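Local coordinates for protein transcriptional regulator PA3341 (Pseudomonas aeruginosa, PDB 2FBH) that probably binds DNA as a dimeric transcriptional regulator of the MarR family, and also binds zinc ions, at residues 136-139 / 140-144. Residues are numbered along the deposited sequence; the frame is centred on the assembly and turned at random.
Sequences LLRI and LANLE
OD1 of N142 takes two N-H groups from R138, one helical turn earlier. The sound bond comes from NE of R138 at 2.8 Å, with an N-H...O angle of 163°. A weak one from NH1 of R138 reaches the same OD1 at 3.3 Å. The oxygen lies at the guanidinium edge, in its plane, whereas NE stands above the amide plane of N142 and is not on a lone pair of OD1; the two flat groups are turned 76° against each other. The arginine chain reaches forward because CG is anti to the backbone N (chi1 -177°), and a bend at chi2 then carries NE along the helix toward its C-terminal end, to N142. ND2 of N142 gives hydrogen bonds to the backbone oxygens of V120 and T122 of the second subunit; with OD1 held by R138, rotation of the amide is restricted and its O and N are unlikely to be interchanged. Beneath these side chains runs the regular i to i+4 ladder, in which N of N142 meets O of R138 at 2.8 Å and N of L143 meets O of I139 at 2.9 Å. On a buried face, I139 and L143 lie side by side and point the same way, CG2 of I139 touching CD1 of L143 at 3.8 Å. Pairing of N- and C-terminal helices between subunits is the dimerisation arrangement of MarR-family regulators, and this last part of helix 126-144 fits it: I139 packs on F11 of helix 11-29 in its own chain and on I124 of the second subunit, while L140 and L143 meet A21 and E25 of that subunit's helix 11-29.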
ATOM      1  N   LEU A 136      12.370   8.517  -4.462  1.00  9.55           N
ATOM      2  CA  LEU A 136      11.561   7.942  -3.361  1.00  8.96           C
ATOM      3  C   LEU A 136      12.117   8.270  -1.957  1.00  9.37           C
ATOM      4  O   LEU A 136      11.340   8.586  -1.056  1.00  9.98           O
ATOM      5  CB  LEU A 136      11.519   6.399  -3.483  1.00  9.60           C
ATOM      6  CG  LEU A 136      10.741   5.985  -4.752  1.00 11.47           C
ATOM      7  CD1 LEU A 136      10.798   4.441  -4.899  1.00 12.53           C
ATOM      8  CD2 LEU A 136       9.332   6.483  -4.957  1.00 13.30           C
ATOM      9  N   LEU A 137      13.446   8.223  -1.787  1.00  8.44           N
ATOM     10  CA  LEU A 137      14.043   8.538  -0.468  1.00  9.03           C
ATOM     11  C   LEU A 137      13.761   9.988  -0.073  1.00  9.06           C
ATOM     12  O   LEU A 137      13.518  10.215   1.128  1.00  9.96           O
ATOM     13  CB  LEU A 137      15.542   8.244  -0.508  1.00  8.44           C
ATOM     14  CG  LEU A 137      15.846   6.733  -0.484  1.00 11.05           C
ATOM     15  CD1 LEU A 137      17.337   6.676  -0.849  1.00 16.59           C
ATOM     16  CD2 LEU A 137      15.615   6.260   0.935  1.00 13.88           C
ATOM     17  N   ARG A 138      13.763  10.917  -1.031  1.00  8.88           N
ATOM     18  CA  ARG A 138      13.468  12.347  -0.724  1.00 10.90           C
ATOM     19  C   ARG A 138      12.025  12.528  -0.379  1.00 10.52           C
ATOM     20  O   ARG A 138      11.670  13.240   0.570  1.00 10.22           O
ATOM     21  CB  ARG A 138      13.880  13.302  -1.844  1.00 10.35           C
ATOM     22  CG  ARG A 138      13.629  14.773  -1.442  1.00  8.91           C
ATOM     23  CD  ARG A 138      14.311  15.179  -0.111  1.00 11.19           C
ATOM     24  NE  ARG A 138      13.737  16.479   0.285  1.00 12.35           N
ATOM     25  CZ  ARG A 138      14.208  17.682  -0.087  1.00 12.76           C
ATOM     26  NH1 ARG A 138      13.577  18.791   0.340  1.00 11.95           N
ATOM     27  NH2 ARG A 138      15.293  17.798  -0.857  1.00 11.94           N
ATOM     28  N   ILE A 139      11.154  11.836  -1.115  1.00 10.71           N
ATOM     29  CA  ILE A 139       9.703  11.899  -0.771  1.00  9.97           C
ATOM     30  C   ILE A 139       9.529  11.388   0.640  1.00 10.60           C
ATOM     31  O   ILE A 139       8.865  11.995   1.505  1.00 10.43           O
ATOM     32  CB  ILE A 139       8.861  11.064  -1.811  1.00 10.46           C
ATOM     33  CG1 ILE A 139       8.896  11.751  -3.230  1.00  8.05           C
ATOM     34  CG2 ILE A 139       7.413  10.840  -1.232  1.00 11.92           C
ATOM     35  CD1 ILE A 139       8.356  10.823  -4.340  1.00 12.49           C
ATOM     36  N   LEU A 140      10.086  10.209   0.930  1.00 10.51           N
ATOM     37  CA  LEU A 140       9.989   9.732   2.308  1.00 14.19           C
ATOM     38  C   LEU A 140      10.556  10.673   3.377  1.00 14.79           C
ATOM     39  O   LEU A 140       9.930  10.832   4.450  1.00 12.56           O
ATOM     40  CB  LEU A 140      10.649   8.363   2.392  1.00 14.35           C
ATOM     41  CG  LEU A 140      10.398   7.435   3.561  1.00 18.99           C
ATOM     42  CD1 LEU A 140       8.916   7.132   3.694  1.00 16.02           C
ATOM     43  CD2 LEU A 140      11.311   6.102   3.346  1.00 18.56           C
ATOM     44  N   ALA A 141      11.695  11.309   3.093  1.00 13.59           N
ATOM     45  CA  ALA A 141      12.264  12.274   4.086  1.00 14.08           C
ATOM     46  C   ALA A 141      11.339  13.445   4.225  1.00 14.57           C
ATOM     47  O   ALA A 141      11.164  13.964   5.380  1.00 15.66           O
ATOM     48  CB  ALA A 141      13.624  12.743   3.586  1.00 14.43           C
ATOM     49  N   ASN A 142      10.728  13.884   3.114  1.00 12.56           N
ATOM     50  CA  ASN A 142       9.796  15.035   3.185  1.00 12.13           C
ATOM     51  C   ASN A 142       8.628  14.675   4.078  1.00 16.64           C
ATOM     52  O   ASN A 142       8.063  15.541   4.809  1.00 16.25           O
ATOM     53  CB  ASN A 142       9.291  15.478   1.838  1.00 12.72           C
ATOM     54  CG  ASN A 142      10.361  16.209   1.019  1.00 13.71           C
ATOM     55  OD1 ASN A 142      11.297  16.781   1.586  1.00 13.17           O
ATOM     56  ND2 ASN A 142      10.198  16.234  -0.289  1.00 11.47           N
ATOM     57  N   LEU A 143       8.246  13.421   3.994  1.00 14.00           N
ATOM     58  CA  LEU A 143       7.105  12.970   4.819  1.00 18.18           C
ATOM     59  C   LEU A 143       7.507  12.800   6.261  1.00 21.83           C
ATOM     60  O   LEU A 143       6.700  13.048   7.140  1.00 22.44           O
ATOM     61  CB  LEU A 143       6.503  11.665   4.280  1.00 16.51           C
ATOM     62  CG  LEU A 143       5.636  11.948   3.056  1.00 15.53           C
ATOM     63  CD1 LEU A 143       5.515  10.743   2.106  1.00 13.72           C
ATOM     64  CD2 LEU A 143       4.246  12.371   3.509  1.00 18.96           C
ATOM     65  N   GLU A 144       8.711  12.305   6.486  1.00 23.61           N
ATOM     66  CA  GLU A 144       9.164  11.903   7.830  1.00 30.21           C
ATOM     67  C   GLU A 144       9.609  13.127   8.579  1.00 33.58           C
ATOM     68  O   GLU A 144       9.406  13.222   9.768  1.00 35.32           O
ATOM     69  CB  GLU A 144      10.265  10.837   7.738  1.00 30.07           C
ATOM     70  CG  GLU A 144       9.611   9.456   7.334  1.00 31.84           C
ATOM     71  CD  GLU A 144      10.538   8.246   7.261  1.00 33.39           C
ATOM     72  OE1 GLU A 144      11.769   8.379   7.125  1.00 36.50           O
ATOM     73  OE2 GLU A 144       9.978   7.121   7.321  1.00 37.78           O
TER